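Local coordinates for protein PaxB (Photorhabdus luminescens, PDB 6EK4) that probably serves as one component of a two-component alpha-helical pore-forming toxin of the YaxAB type, at residues N182-I185 and E186-V190; D198-D202 and Y203-I207; K304-Q307 and A308-F312; L337-L340 and D341-L345. All coordinates share one frame; numbering follows the deposited sequence.

In the fold
The four contacts are all local, each made within one continuous piece of chain, so none closes a long loop; they follow one another in series without nesting or crossing. From the N terminus, contact 1 lies near the end of helix 149-193, and contact 2 comes soon after, in the turn and loop beyond helix 196-199. Contact 3 lies far down the long helix 247-321, and contact 4 on the next helix, 326-348. Contacts 2 and 3 have centres about 98 Å apart, on opposite sides of the chain's centre. Contacts 3 and 4 touch: W309 and F312 pack on F339, and W309 also on L340 and L343, joining the two consecutive helices.

Contact 1: N182-I185 and E186-V190; sequences NKII and ESQDV
Residues N182-V190 belong to the last turns of helix 149-193, where each of the residues N182-I185 meets the one four places on. I185 and D189 lie side by side and point the same way. The CG2 branch of I185 is anti to the backbone N (chi1 of CG1 -69°), and the CG2 methyl of I185 comes within 4.1 Å of OD2 of D189. At the backbone, N of D189 donates to O of I185 over 3.0 Å. One residue back, N of Q188 donates to O of I184 over 3.0 Å, and CG of Q188 rests beside that same oxygen of I184 at 3.5 Å; the rest of its side chain runs on extended, so that OE1 meets NH1 of R254 in helix 247-321. The I184 side chain packs on L250 of the same helix, a buried place that suits a branched hydrocarbon. E186 bends at chi2 (-83°): its CG stays 3.2 Å from O of N182 while its carboxylate leads away, as befits an exposed acid. S187, small and buried, bonds through OG to O of A226 in helix 217-237, and K183 sends NZ to OE1 of Q229 there. The amides of E186 to D189 each donate to the carbonyl four residues back and so serve the helix itself, while the side chains of K183, S187 and Q188 link it to two neighbouring helices. The D189 carboxylate lies beside O of I185; two acceptors face each other there, so the pair adds no bond, and the exposed position of D189 probably makes this tolerable.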
loop_
_atom_site.group_PDB
_atom_site.type_symbol
_atom_site.label_atom_id
_atom_site.label_comp_id
_atom_site.label_asym_id
_atom_site.label_seq_id
_atom_site.Cartn_x
_atom_site.Cartn_y
_atom_site.Cartn_z
ATOM N N ASN A 182 15.015 -44.295 10.800
ATOM C CA ASN A 182 16.473 -44.439 10.865
ATOM C C ASN A 182 16.947 -45.430 11.930
ATOM O O ASN A 182 18.032 -45.997 11.806
ATOM C CB ASN A 182 17.148 -43.076 11.080
ATOM C CG ASN A 182 17.130 -42.205 9.834
ATOM O OD1 ASN A 182 16.937 -42.690 8.718
ATOM N ND2 ASN A 182 17.337 -40.906 10.021
ATOM N N LYS A 183 16.137 -45.636 12.968
ATOM C CA LYS A 183 16.439 -46.633 13.999
ATOM C C LYS A 183 16.296 -48.043 13.425
ATOM O O LYS A 183 17.111 -48.923 13.704
ATOM C CB LYS A 183 15.509 -46.468 15.206
ATOM C CG LYS A 183 15.573 -45.104 15.884
ATOM C CD LYS A 183 16.429 -45.081 17.139
ATOM C CE LYS A 183 16.257 -43.754 17.864
ATOM N NZ LYS A 183 17.151 -43.609 19.047
ATOM N N ILE A 184 15.252 -48.246 12.624
ATOM C CA ILE A 184 15.017 -49.521 11.944
ATOM C C ILE A 184 16.084 -49.783 10.876
ATOM O O ILE A 184 16.508 -50.921 10.685
ATOM C CB ILE A 184 13.603 -49.571 11.316
ATOM C CG1 ILE A 184 12.542 -49.578 12.424
ATOM C CG2 ILE A 184 13.439 -50.795 10.421
ATOM C CD1 ILE A 184 11.118 -49.463 11.926
ATOM N N ILE A 185 16.514 -48.730 10.187
ATOM C CA ILE A 185 17.573 -48.850 9.181
ATOM C C ILE A 185 18.889 -49.298 9.824
ATOM O O ILE A 185 19.601 -50.130 9.262
ATOM C CB ILE A 185 17.762 -47.533 8.390
ATOM C CG1 ILE A 185 16.547 -47.290 7.486
ATOM C CG2 ILE A 185 19.032 -47.578 7.543
ATOM C CD1 ILE A 185 16.417 -45.869 6.982
ATOM N N GLU A 186 19.201 -48.751 10.999
ATOM C CA GLU A 186 20.404 -49.145 11.739
ATOM C C GLU A 186 20.331 -50.600 12.205
ATOM O O GLU A 186 21.349 -51.290 12.235
ATOM C CB GLU A 186 20.634 -48.222 12.942
ATOM C CG GLU A 186 21.023 -46.794 12.580
ATOM C CD GLU A 186 22.508 -46.626 12.298
ATOM O OE1 GLU A 186 23.063 -45.566 12.661
ATOM O OE2 GLU A 186 23.124 -47.543 11.715
ATOM N N SER A 187 19.133 -51.056 12.566
ATOM C CA SER A 187 18.915 -52.455 12.942
ATOM C C SER A 187 19.189 -53.391 11.773
ATOM O O SER A 187 19.847 -54.416 11.935
ATOM C CB SER A 187 17.484 -52.674 13.440
ATOM O OG SER A 187 17.309 -52.111 14.723
ATOM N N GLN A 188 18.673 -53.038 10.600
ATOM C CA GLN A 188 18.904 -53.821 9.391
ATOM C C GLN A 188 20.388 -53.875 9.031
ATOM O O GLN A 188 20.891 -54.925 8.634
ATOM C CB GLN A 188 18.094 -53.251 8.222
ATOM C CG GLN A 188 16.600 -53.508 8.336
ATOM C CD GLN A 188 15.800 -52.869 7.216
ATOM O OE1 GLN A 188 16.074 -51.740 6.802
ATOM N NE2 GLN A 188 14.793 -53.586 6.725
ATOM N N ASP A 189 21.084 -52.751 9.183
ATOM C CA ASP A 189 22.512 -52.675 8.860
ATOM C C ASP A 189 23.346 -53.642 9.703
ATOM O O ASP A 189 24.198 -54.346 9.165
ATOM C CB ASP A 189 23.041 -51.242 9.017
ATOM C CG ASP A 189 22.552 -50.306 7.913
ATOM O OD1 ASP A 189 21.879 -50.776 6.968
ATOM O OD2 ASP A 189 22.847 -49.093 7.990
ATOM N N VAL A 190 23.100 -53.681 11.012
ATOM C CA VAL A 190 23.822 -54.610 11.896
ATOM C C VAL A 190 23.417 -56.071 11.652
ATOM O O VAL A 190 24.229 -56.980 11.836
ATOM C CB VAL A 190 23.676 -54.251 13.399
ATOM C CG1 VAL A 190 24.272 -52.879 13.675
ATOM C CG2 VAL A 190 22.226 -54.308 13.865
#

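Contact 2: D198-D202 and Y203-I207; sequences DMFKD and YIPNI
F200 and P205 meet at about a right angle, the proline pointing its CB at one face of the phenyl ring. CB of P205 stands 3.6 Å from the centroid of the F200 ring and only 6° off its normal, a CH-pi contact over the centre of the face. CG of P205 lies alongside, 3.8 Å from CD1 of F200. Pyrrolidine hydrogens carry slight positive charge, which matches the electron-rich face, and the rigid ring keeps them in place. F200 is placed for this by its first torsion: CG sits beside the backbone N and anti to the carbonyl carbon, while its CB comes within 3.7 Å of O of Y203.

What brings the two rings together is the reversal between them. F200 is the first residue to leave helical geometry, and D202, with phi/psi of 62°/-64°, forms the centre of a classic gamma turn in which N of Y203 donates to O of K201 over 2.5 Å. The exposed, polar D202 suits the apex. Its CB lies 4.0 Å from CD1 of Y203, and the Y203 side chain touches K246.

The turn is pinned to the start of helix 247-321, since F200 O accepts from Y247 OH and the backbones of D202 and Y247 are hydrogen-bonded. P205 also packs on Y247, and I204, buried, inserts against I227 and V231 of helix 217-237 and L250 of helix 247-321, so this loop after helix 196-199 covers both helices.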
loop_
_atom_site.group_PDB
_atom_site.type_symbol
_atom_site.label_atom_id
_atom_site.label_comp_id
_atom_site.label_asym_id
_atom_site.label_seq_id
_atom_site.Cartn_x
_atom_site.Cartn_y
_atom_site.Cartn_z
ATOM N N ASP A 198 21.461 -65.427 8.773
ATOM C CA ASP A 198 22.085 -66.715 8.472
ATOM C C ASP A 198 22.112 -67.616 9.713
ATOM O O ASP A 198 21.840 -68.812 9.617
ATOM C CB ASP A 198 23.506 -66.500 7.928
ATOM C CG ASP A 198 24.081 -67.740 7.246
ATOM O OD1 ASP A 198 25.284 -67.717 6.904
ATOM O OD2 ASP A 198 23.346 -68.731 7.043
ATOM N N MET A 199 22.439 -67.038 10.869
ATOM C CA MET A 199 22.462 -67.781 12.133
ATOM C C MET A 199 21.054 -68.067 12.642
ATOM O O MET A 199 20.664 -69.225 12.805
ATOM C CB MET A 199 23.221 -67.006 13.214
ATOM C CG MET A 199 24.729 -66.965 13.044
ATOM S SD MET A 199 25.538 -66.343 14.535
ATOM C CE MET A 199 25.376 -67.749 15.633
ATOM N N PHE A 200 20.303 -66.999 12.901
ATOM C CA PHE A 200 18.977 -67.098 13.507
ATOM C C PHE A 200 17.906 -67.088 12.421
ATOM O O PHE A 200 17.702 -66.073 11.755
ATOM C CB PHE A 200 18.752 -65.943 14.490
ATOM C CG PHE A 200 19.830 -65.813 15.531
ATOM C CD1 PHE A 200 20.960 -65.039 15.289
ATOM C CD2 PHE A 200 19.720 -66.461 16.754
ATOM C CE1 PHE A 200 21.957 -64.917 16.245
ATOM C CE2 PHE A 200 20.713 -66.342 17.714
ATOM C CZ PHE A 200 21.833 -65.569 17.458
ATOM N N LYS A 201 17.228 -68.220 12.243
ATOM C CA LYS A 201 16.229 -68.368 11.186
ATOM C C LYS A 201 14.991 -67.522 11.460
ATOM O O LYS A 201 14.515 -67.466 12.594
ATOM C CB LYS A 201 15.801 -69.832 11.044
ATOM C CG LYS A 201 16.905 -70.782 10.618
ATOM C CD LYS A 201 16.345 -72.173 10.358
ATOM C CE LYS A 201 17.429 -73.147 9.928
ATOM N NZ LYS A 201 16.859 -74.445 9.469
ATOM N N ASP A 202 14.485 -66.864 10.417
ATOM C CA ASP A 202 13.195 -66.160 10.449
ATOM C C ASP A 202 13.114 -65.002 11.447
ATOM O O ASP A 202 12.942 -63.852 11.045
ATOM C CB ASP A 202 12.046 -67.147 10.704
ATOM C CG ASP A 202 11.963 -68.233 9.645
ATOM O OD1 ASP A 202 11.886 -67.892 8.445
ATOM O OD2 ASP A 202 11.967 -69.427 10.013
ATOM N N TYR A 203 13.221 -65.309 12.738
ATOM C CA TYR A 203 13.077 -64.300 13.790
ATOM C C TYR A 203 14.393 -63.613 14.137
ATOM O O TYR A 203 15.460 -64.228 14.102
ATOM C CB TYR A 203 12.462 -64.925 15.043
ATOM C CG TYR A 203 11.024 -65.337 14.842
ATOM C CD1 TYR A 203 10.697 -66.636 14.463
ATOM C CD2 TYR A 203 9.990 -64.421 15.010
ATOM C CE1 TYR A 203 9.378 -67.015 14.270
ATOM C CE2 TYR A 203 8.668 -64.788 14.819
ATOM C CZ TYR A 203 8.367 -66.087 14.450
ATOM O OH TYR A 203 7.055 -66.456 14.259
ATOM N N ILE A 204 14.296 -62.326 14.468
ATOM C CA ILE A 204 15.444 -61.522 14.876
ATOM C C ILE A 204 15.915 -62.008 16.247
ATOM O O ILE A 204 15.086 -62.298 17.111
ATOM C CB ILE A 204 15.069 -60.018 14.938
ATOM C CG1 ILE A 204 14.800 -59.478 13.530
ATOM C CG2 ILE A 204 16.166 -59.188 15.594
ATOM C CD1 ILE A 204 13.968 -58.215 13.504
ATOM N N PRO A 205 17.243 -62.114 16.451
ATOM C CA PRO A 205 17.733 -62.584 17.747
ATOM C C PRO A 205 17.382 -61.647 18.902
ATOM O O PRO A 205 17.352 -60.428 18.726
ATOM C CB PRO A 205 19.256 -62.641 17.553
ATOM C CG PRO A 205 19.536 -61.732 16.408
ATOM C CD PRO A 205 18.352 -61.886 15.506
ATOM N N ASN A 206 17.117 -62.230 20.069
ATOM C CA ASN A 206 16.863 -61.457 21.283
ATOM C C ASN A 206 18.131 -60.761 21.764
ATOM O O ASN A 206 19.230 -61.027 21.271
ATOM C CB ASN A 206 16.303 -62.353 22.399
ATOM C CG ASN A 206 14.796 -62.529 22.316
ATOM O OD1 ASN A 206 14.112 -62.573 23.339
ATOM N ND2 ASN A 206 14.270 -62.627 21.098
ATOM N N ILE A 207 17.966 -59.869 22.734
ATOM C CA ILE A 207 19.084 -59.105 23.279
ATOM C C ILE A 207 20.060 -60.010 24.047
ATOM O O ILE A 207 21.262 -59.746 24.071
ATOM C CB ILE A 207 18.576 -57.934 24.163
ATOM C CG1 ILE A 207 19.629 -56.828 24.250
ATOM C CG2 ILE A 207 18.153 -58.420 25.548
ATOM C CD1 ILE A 207 19.142 -55.572 24.942
#

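Contact 3: K304-Q307 and A308-F312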
loop_
_atom_site.group_PDB
_atom_site.type_symbol
_atom_site.label_atom_id
_atom_site.label_comp_id
_atom_site.label_asym_id
_atom_site.label_seq_id
_atom_site.Cartn_x
_atom_site.Cartn_y
_atom_site.Cartn_z
ATOM N N LYS A 304 -6.895 21.742 -0.141
ATOM C CA LYS A 304 -6.254 23.035 0.096
ATOM C C LYS A 304 -6.157 23.883 -1.178
ATOM O O LYS A 304 -6.153 25.112 -1.104
ATOM C CB LYS A 304 -4.865 22.846 0.716
ATOM C CG LYS A 304 -4.894 22.373 2.162
ATOM C CD LYS A 304 -3.500 22.040 2.671
ATOM C CE LYS A 304 -3.539 21.467 4.080
ATOM N NZ LYS A 304 -2.175 21.225 4.628
ATOM N N LEU A 305 -6.074 23.229 -2.336
ATOM C CA LEU A 305 -6.103 23.931 -3.623
ATOM C C LEU A 305 -7.485 24.530 -3.878
ATOM O O LEU A 305 -7.602 25.691 -4.269
ATOM C CB LEU A 305 -5.721 22.990 -4.770
ATOM C CG LEU A 305 -4.261 22.531 -4.822
ATOM C CD1 LEU A 305 -4.115 21.315 -5.722
ATOM C CD2 LEU A 305 -3.351 23.656 -5.295
ATOM N N GLU A 306 -8.525 23.729 -3.654
ATOM C CA GLU A 306 -9.910 24.197 -3.748
ATOM C C GLU A 306 -10.152 25.363 -2.788
ATOM O O GLU A 306 -10.773 26.364 -3.154
ATOM C CB GLU A 306 -10.880 23.055 -3.426
ATOM C CG GLU A 306 -12.350 23.387 -3.651
ATOM C CD GLU A 306 -13.293 22.343 -3.076
ATOM O OE1 GLU A 306 -12.829 21.246 -2.692
ATOM O OE2 GLU A 306 -14.510 22.621 -3.010
ATOM N N GLN A 307 -9.661 25.219 -1.559
ATOM C CA GLN A 307 -9.796 26.253 -0.536
ATOM C C GLN A 307 -9.080 27.537 -0.952
ATOM O O GLN A 307 -9.626 28.629 -0.805
ATOM C CB GLN A 307 -9.242 25.749 0.803
ATOM C CG GLN A 307 -9.494 26.674 1.984
ATOM C CD GLN A 307 -8.931 26.134 3.287
ATOM O OE1 GLN A 307 -8.715 24.930 3.436
ATOM N NE2 GLN A 307 -8.689 27.025 4.242
ATOM N N ALA A 308 -7.863 27.393 -1.473
ATOM C CA ALA A 308 -7.063 28.536 -1.914
ATOM C C ALA A 308 -7.784 29.372 -2.972
ATOM O O ALA A 308 -7.821 30.599 -2.875
ATOM C CB ALA A 308 -5.716 28.066 -2.445
ATOM N N TRP A 309 -8.366 28.710 -3.969
ATOM C CA TRP A 309 -9.029 29.420 -5.068
ATOM C C TRP A 309 -10.316 30.109 -4.610
ATOM O O TRP A 309 -10.627 31.208 -5.073
ATOM C CB TRP A 309 -9.320 28.490 -6.257
ATOM C CG TRP A 309 -8.165 27.617 -6.703
ATOM C CD1 TRP A 309 -8.258 26.354 -7.212
ATOM C CD2 TRP A 309 -6.762 27.930 -6.667
ATOM N NE1 TRP A 309 -7.009 25.864 -7.502
ATOM C CE2 TRP A 309 -6.074 26.809 -7.176
ATOM C CE3 TRP A 309 -6.022 29.047 -6.257
ATOM C CZ2 TRP A 309 -4.683 26.771 -7.287
ATOM C CZ3 TRP A 309 -4.638 29.007 -6.368
ATOM C CH2 TRP A 309 -3.986 27.877 -6.880
ATOM N N ASN A 310 -11.059 29.469 -3.710
ATOM C CA ASN A 310 -12.257 30.084 -3.128
ATOM C C ASN A 310 -11.915 31.251 -2.197
ATOM O O ASN A 310 -12.674 32.219 -2.106
ATOM C CB ASN A 310 -13.112 29.043 -2.390
ATOM C CG ASN A 310 -13.971 28.214 -3.332
ATOM O OD1 ASN A 310 -14.423 28.693 -4.373
ATOM N ND2 ASN A 310 -14.213 26.963 -2.960
ATOM N N ILE A 311 -10.778 31.152 -1.510
ATOM C CA ILE A 311 -10.245 32.264 -0.720
ATOM C C ILE A 311 -9.828 33.405 -1.650
ATOM O O ILE A 311 -10.184 34.561 -1.419
ATOM C CB ILE A 311 -9.050 31.822 0.158
ATOM C CG1 ILE A 311 -9.558 31.037 1.371
ATOM C CG2 ILE A 311 -8.232 33.025 0.625
ATOM C CD1 ILE A 311 -8.478 30.300 2.133
ATOM N N PHE A 312 -9.073 33.065 -2.694
ATOM C CA PHE A 312 -8.635 34.032 -3.707
ATOM C C PHE A 312 -9.811 34.780 -4.332
ATOM O O PHE A 312 -9.738 35.989 -4.551
ATOM C CB PHE A 312 -7.849 33.319 -4.818
ATOM C CG PHE A 312 -6.391 33.086 -4.505
ATOM C CD1 PHE A 312 -5.943 32.903 -3.199
ATOM C CD2 PHE A 312 -5.464 33.019 -5.538
ATOM C CE1 PHE A 312 -4.602 32.681 -2.937
ATOM C CE2 PHE A 312 -4.124 32.795 -5.279
ATOM C CZ PHE A 312 -3.693 32.626 -3.976
#
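The indole of W309 carries the carbonyl oxygen of L305 on one face, 3.0 Å above the plane and offset to the rim, and CB of A308 lies 3.9 Å above the rim of that same face. The CE2 atom of F312 meets the indole edge in plane; in turn CE3 of W309 sits 4.1 Å above the F312 ring. These residues form two turns of the long alpha-helix 247-321, where partners four apart share a side. That same L305 oxygen takes N of W309, so it does double duty as acceptor and ring neighbour.

L305 lies beside the tryptophan, pointing the same way: its CD2 meets CZ2 of W309 at 3.9 Å. Both are buried, as large apolar groups should be, L305 against A61 and W309 against L68, both of helix 42-73. W309 also faces helix 326-348, and the small A308 lets F339 of that helix come near. The more polar side holds E306 and N310, their carboxylate and amide planes 63° apart, both touching helix 101-141. On the exposed flank Q307, with CG anti to its backbone N (chi1 -172°), runs beside I311, and its CG lies 3.8 Å from CD1 of I311.

Contact 4: L337-L340 and D341-L345; sequences LDFL and DDLAL
D341, L340 and L343 bury the most surface in these turns of helix 326-348, and they do so in different ways. D341, with CG beside its backbone N, sets its carboxylate next to the L337 carbonyl without bonding to it, since all the oxygens there are acceptors; the bond at that carbonyl is the one from N of D341 to O of L337, at 2.7 Å. OD2 of D341 also comes 3.9 Å from OD1 of D338, the two carboxylate planes 38° apart. Two like charges so close should repel, and the exposed position of both would let solvent soften this.

L340 contributes both ways: O of L340 receives N of A344 at 2.9 Å, and its CD2 lies 4.3 Å from CD1 of L343. L343 brings that methyl near the phenyl of F339, where CD1 of L343 lies 3.7 Å from CE2 of F339. F339 is swung there by having CG anti to the backbone N (chi1 178°). Leucine and phenylalanine suit this side because it is apolar and turned towards other helices.

The apolar side faces two neighbours. L337, L340 and L343 lean on L72, L68 and V65 of helix 42-73, while the same side also faces helix 247-321, where the ring of F339 meets that of F312 with planes at about 65°.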
loop_
_atom_site.group_PDB
_atom_site.type_symbol
_atom_site.label_atom_id
_atom_site.label_comp_id
_atom_site.label_asym_id
_atom_site.label_seq_id
_atom_site.Cartn_x
_atom_site.Cartn_y
_atom_site.Cartn_z
ATOM N N LEU A 337 -0.262 36.054 -6.719
ATOM C CA LEU A 337 0.710 35.640 -7.732
ATOM C C LEU A 337 1.930 34.965 -7.108
ATOM O O LEU A 337 2.389 33.937 -7.607
ATOM C CB LEU A 337 1.143 36.830 -8.595
ATOM C CG LEU A 337 0.167 37.236 -9.705
ATOM C CD1 LEU A 337 0.585 38.562 -10.323
ATOM C CD2 LEU A 337 0.059 36.155 -10.774
ATOM N N ASP A 338 2.447 35.536 -6.021
ATOM C CA ASP A 338 3.568 34.935 -5.284
ATOM C C ASP A 338 3.236 33.525 -4.794
ATOM O O ASP A 338 4.107 32.655 -4.757
ATOM C CB ASP A 338 3.973 35.809 -4.088
ATOM C CG ASP A 338 4.751 37.051 -4.496
ATOM O OD1 ASP A 338 4.900 37.309 -5.711
ATOM O OD2 ASP A 338 5.215 37.776 -3.591
ATOM N N PHE A 339 1.978 33.313 -4.416
ATOM C CA PHE A 339 1.499 31.993 -4.013
ATOM C C PHE A 339 1.537 31.009 -5.182
ATOM O O PHE A 339 1.920 29.852 -5.009
ATOM C CB PHE A 339 0.077 32.092 -3.458
ATOM C CG PHE A 339 -0.519 30.769 -3.071
ATOM C CD1 PHE A 339 -0.162 30.158 -1.880
ATOM C CD2 PHE A 339 -1.438 30.134 -3.898
ATOM C CE1 PHE A 339 -0.707 28.939 -1.520
ATOM C CE2 PHE A 339 -1.989 28.915 -3.542
ATOM C CZ PHE A 339 -1.622 28.316 -2.350
ATOM N N LEU A 340 1.135 31.472 -6.363
ATOM C CA LEU A 340 1.173 30.647 -7.573
ATOM C C LEU A 340 2.607 30.422 -8.055
ATOM O O LEU A 340 2.936 29.335 -8.536
ATOM C CB LEU A 340 0.337 31.282 -8.689
ATOM C CG LEU A 340 -1.171 31.362 -8.437
ATOM C CD1 LEU A 340 -1.839 32.246 -9.480
ATOM C CD2 LEU A 340 -1.804 29.979 -8.422
ATOM N N ASP A 341 3.451 31.447 -7.925
ATOM C CA ASP A 341 4.877 31.336 -8.257
ATOM C C ASP A 341 5.553 30.241 -7.434
ATOM O O ASP A 341 6.446 29.550 -7.926
ATOM C CB ASP A 341 5.606 32.666 -8.013
ATOM C CG ASP A 341 5.185 33.764 -8.980
ATOM O OD1 ASP A 341 4.498 33.467 -9.982
ATOM O OD2 ASP A 341 5.547 34.935 -8.733
ATOM N N ASP A 342 5.123 30.099 -6.183
ATOM C CA ASP A 342 5.618 29.046 -5.295
ATOM C C ASP A 342 5.182 27.659 -5.769
ATOM O O ASP A 342 5.980 26.724 -5.763
ATOM C CB ASP A 342 5.132 29.283 -3.861
ATOM C CG ASP A 342 5.513 28.155 -2.921
ATOM O OD1 ASP A 342 4.598 27.498 -2.382
ATOM O OD2 ASP A 342 6.725 27.918 -2.733
ATOM N N LEU A 343 3.918 27.529 -6.169
ATOM C CA LEU A 343 3.394 26.254 -6.663
ATOM C C LEU A 343 4.094 25.821 -7.951
ATOM O O LEU A 343 4.379 24.638 -8.139
ATOM C CB LEU A 343 1.881 26.334 -6.891
ATOM C CG LEU A 343 1.003 26.493 -5.647
ATOM C CD1 LEU A 343 -0.456 26.632 -6.050
ATOM C CD2 LEU A 343 1.181 25.325 -4.687
ATOM N N ALA A 344 4.368 26.782 -8.832
ATOM C CA ALA A 344 5.126 26.515 -10.055
ATOM C C ALA A 344 6.564 26.108 -9.734
ATOM O O ALA A 344 7.136 25.250 -10.409
ATOM C CB ALA A 344 5.114 27.734 -10.964
ATOM N N LEU A 345 7.138 26.725 -8.701
ATOM C CA LEU A 345 8.490 26.393 -8.244
ATOM C C LEU A 345 8.583 24.947 -7.752
ATOM O O LEU A 345 9.610 24.292 -7.937
ATOM C CB LEU A 345 8.931 27.357 -7.135
ATOM C CG LEU A 345 10.323 27.166 -6.523
ATOM C CD1 LEU A 345 11.415 27.389 -7.559
ATOM C CD2 LEU A 345 10.505 28.106 -5.341
#